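Local structure of importin subunit beta-1 (Saccharomyces cerevisiae, 5OWU) at residues P148-L156 with E192-A201. The protein carries proteins into the nucleus together with importin alpha, the adaptor that recognises the classical nuclear localization signal of the cargo. Residues are numbered along the deposited sequence; the frame is centred on the assembly and turned at random.
Sequences PENVKRASL and ETSKAVRLAA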
# COMPACT_ATOMS: atom_id res chain seq x y z
N PRO A 148 2.06 41.43 -8.56
CA PRO A 148 0.73 41.23 -7.98
C PRO A 148 0.50 39.79 -7.53
O PRO A 148 1.19 38.85 -7.94
CB PRO A 148 -0.22 41.61 -9.12
CG PRO A 148 0.58 41.49 -10.35
CD PRO A 148 1.99 41.81 -9.98
N GLU A 149 -0.52 39.63 -6.68
CA GLU A 149 -0.72 38.37 -5.98
C GLU A 149 -1.03 37.23 -6.94
O GLU A 149 -0.53 36.11 -6.77
CB GLU A 149 -1.84 38.50 -4.96
CG GLU A 149 -2.08 37.23 -4.14
CD GLU A 149 -3.35 37.29 -3.33
OE1 GLU A 149 -3.55 38.28 -2.60
OE2 GLU A 149 -4.16 36.34 -3.43
N ASN A 150 -1.89 37.47 -7.94
CA ASN A 150 -2.29 36.40 -8.84
C ASN A 150 -1.11 35.90 -9.67
O ASN A 150 -1.02 34.70 -9.97
CB ASN A 150 -3.43 36.87 -9.75
CG ASN A 150 -3.02 38.00 -10.68
OD1 ASN A 150 -2.60 39.07 -10.23
ND2 ASN A 150 -3.15 37.76 -11.98
N VAL A 151 -0.19 36.79 -10.05
CA VAL A 151 0.96 36.37 -10.84
C VAL A 151 1.91 35.52 -10.00
O VAL A 151 2.38 34.46 -10.43
CB VAL A 151 1.66 37.61 -11.43
CG1 VAL A 151 2.96 37.23 -12.11
CG2 VAL A 151 0.73 38.31 -12.41
N LYS A 152 2.19 35.98 -8.77
CA LYS A 152 2.97 35.17 -7.84
C LYS A 152 2.36 33.79 -7.67
O LYS A 152 3.04 32.76 -7.82
CB LYS A 152 3.04 35.87 -6.48
CG LYS A 152 3.83 37.16 -6.45
CD LYS A 152 3.60 37.89 -5.14
CE LYS A 152 4.64 38.97 -4.89
NZ LYS A 152 4.38 39.69 -3.61
N ARG A 153 1.07 33.75 -7.35
CA ARG A 153 0.43 32.49 -6.99
C ARG A 153 0.37 31.54 -8.19
O ARG A 153 0.67 30.35 -8.06
CB ARG A 153 -0.97 32.76 -6.44
CG ARG A 153 -1.42 31.79 -5.35
CD ARG A 153 -1.79 30.42 -5.91
NE ARG A 153 -3.03 30.45 -6.67
CZ ARG A 153 -4.25 30.35 -6.14
NH1 ARG A 153 -4.40 30.20 -4.83
NH2 ARG A 153 -5.32 30.39 -6.93
N ALA A 154 -0.03 32.06 -9.35
CA ALA A 154 -0.11 31.21 -10.54
C ALA A 154 1.26 30.66 -10.91
O ALA A 154 1.39 29.49 -11.29
CB ALA A 154 -0.72 32.00 -11.70
N SER A 155 2.30 31.49 -10.80
CA SER A 155 3.63 31.01 -11.13
C SER A 155 4.10 29.95 -10.14
O SER A 155 4.72 28.95 -10.55
CB SER A 155 4.61 32.19 -11.19
OG SER A 155 4.16 33.13 -12.15
N LEU A 156 3.79 30.12 -8.85
CA LEU A 156 4.14 29.11 -7.86
C LEU A 156 3.39 27.80 -8.12
O LEU A 156 3.96 26.72 -7.98
CB LEU A 156 3.85 29.63 -6.45
CG LEU A 156 4.76 30.79 -6.01
CD1 LEU A 156 4.23 31.48 -4.77
CD2 LEU A 156 6.17 30.28 -5.76
N GLU A 192 6.66 38.04 2.56
CA GLU A 192 5.52 37.93 1.66
C GLU A 192 4.22 38.11 2.44
O GLU A 192 4.00 37.47 3.47
CB GLU A 192 5.52 36.57 0.95
CG GLU A 192 4.26 36.30 0.15
CD GLU A 192 3.98 37.36 -0.89
OE1 GLU A 192 4.88 37.66 -1.70
OE2 GLU A 192 2.85 37.90 -0.91
N THR A 193 3.34 38.96 1.91
CA THR A 193 2.14 39.40 2.62
C THR A 193 0.93 38.50 2.40
O THR A 193 0.04 38.48 3.25
CB THR A 193 1.79 40.83 2.21
OG1 THR A 193 2.88 41.71 2.53
CG2 THR A 193 0.53 41.33 2.91
N SER A 194 0.88 37.77 1.29
CA SER A 194 -0.30 37.01 0.93
C SER A 194 -0.21 35.59 1.48
O SER A 194 0.73 34.86 1.17
CB SER A 194 -0.48 36.97 -0.59
OG SER A 194 -1.46 36.02 -0.94
N LYS A 195 -1.20 35.21 2.29
CA LYS A 195 -1.24 33.84 2.81
C LYS A 195 -1.36 32.83 1.68
O LYS A 195 -0.74 31.76 1.72
CB LYS A 195 -2.40 33.69 3.79
CG LYS A 195 -2.28 34.59 5.01
CD LYS A 195 -3.39 34.33 6.02
CE LYS A 195 -3.19 35.15 7.29
NZ LYS A 195 -4.04 34.67 8.43
N ALA A 196 -2.16 33.15 0.66
CA ALA A 196 -2.27 32.25 -0.49
C ALA A 196 -0.91 32.05 -1.15
O ALA A 196 -0.57 30.93 -1.55
CB ALA A 196 -3.27 32.81 -1.50
N VAL A 197 -0.11 33.11 -1.24
CA VAL A 197 1.19 33.01 -1.90
C VAL A 197 2.15 32.19 -1.06
O VAL A 197 2.87 31.34 -1.59
CB VAL A 197 1.75 34.41 -2.21
CG1 VAL A 197 3.16 34.31 -2.78
CG2 VAL A 197 0.85 35.15 -3.19
N ARG A 198 2.20 32.43 0.26
CA ARG A 198 3.07 31.63 1.11
C ARG A 198 2.68 30.16 1.07
O ARG A 198 3.54 29.28 1.04
CB ARG A 198 3.03 32.14 2.55
CG ARG A 198 3.69 33.48 2.78
CD ARG A 198 3.99 33.69 4.26
NE ARG A 198 5.30 33.17 4.62
CZ ARG A 198 5.80 33.16 5.85
NH1 ARG A 198 5.09 33.64 6.87
NH2 ARG A 198 7.01 32.66 6.07
N LEU A 199 1.37 29.88 1.08
CA LEU A 199 0.90 28.50 1.00
C LEU A 199 1.34 27.85 -0.30
O LEU A 199 1.89 26.74 -0.30
CB LEU A 199 -0.62 28.45 1.10
CG LEU A 199 -1.25 28.37 2.48
CD1 LEU A 199 -2.76 28.42 2.33
CD2 LEU A 199 -0.82 27.11 3.21
N ALA A 200 1.07 28.51 -1.43
CA ALA A 200 1.49 27.99 -2.72
C ALA A 200 2.99 27.78 -2.78
O ALA A 200 3.47 26.79 -3.36
CB ALA A 200 1.03 28.94 -3.83
N ALA A 201 3.76 28.69 -2.19
CA ALA A 201 5.21 28.56 -2.20
C ALA A 201 5.66 27.35 -1.40
O ALA A 201 6.49 26.56 -1.86
CB ALA A 201 5.86 29.84 -1.66
O HOH W 1 1.12 39.09 -2.69
O HOH W 2 -2.59 29.17 -2.43
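Lys-152 sets its CG beside its own backbone N (chi1 -68°) and then runs fully extended, while Glu-192 bends at chi2 (58°), and the two side chains meet from opposite directions in a salt bridge. The contact joins neighbouring HEAT repeats 4 and 5: the N-terminal turns of helices 149-165 and 195-208 lie side by side and nearly parallel, their axes 8.9 Å apart, as in the stacked layers of a HEAT solenoid. Lys-152 NZ gives a hydrogen bond of 2.8 Å to the syn lone pair of Glu-192 OE1, and NZ also donates to Ala-145 O. The other oxygen, OE2, uses its anti lone pair for the backbone N of Ser-194, so each oxygen has its own partner, which should restrict rotation of the carboxylate; a water that donates to OE2 is only weakly bound to NZ. Ser-194 in turn is the N-cap of its helix, its OG accepting from Val-197 N at 3.2 Å, and the chain of Glu-149 passes alongside that hydroxyl.

Deeper in, Val-197 is a knob in a hole formed by Glu-149, Lys-152, Arg-153 and Leu-156. Its two methyls divide the work: CG2 rests 3.7 Å from Glu-149 CG, and CG1 lies 3.6 Å from Leu-156 CD1, whose side chain crosses that of the valine at about a right angle. Leu-156 rests on Ala-200 and Ala-201, with Leu-156 CB 3.9 Å from Ala-200 CB. At the partly exposed edge of the contact, Arg-153 bends at chi2 and chi3, laying CD 3.8 Å from Ala-200 CB, and a water bridges the repeats there, accepting from Arg-153 NH1 and donating to Ala-196 O at 2.8 Å.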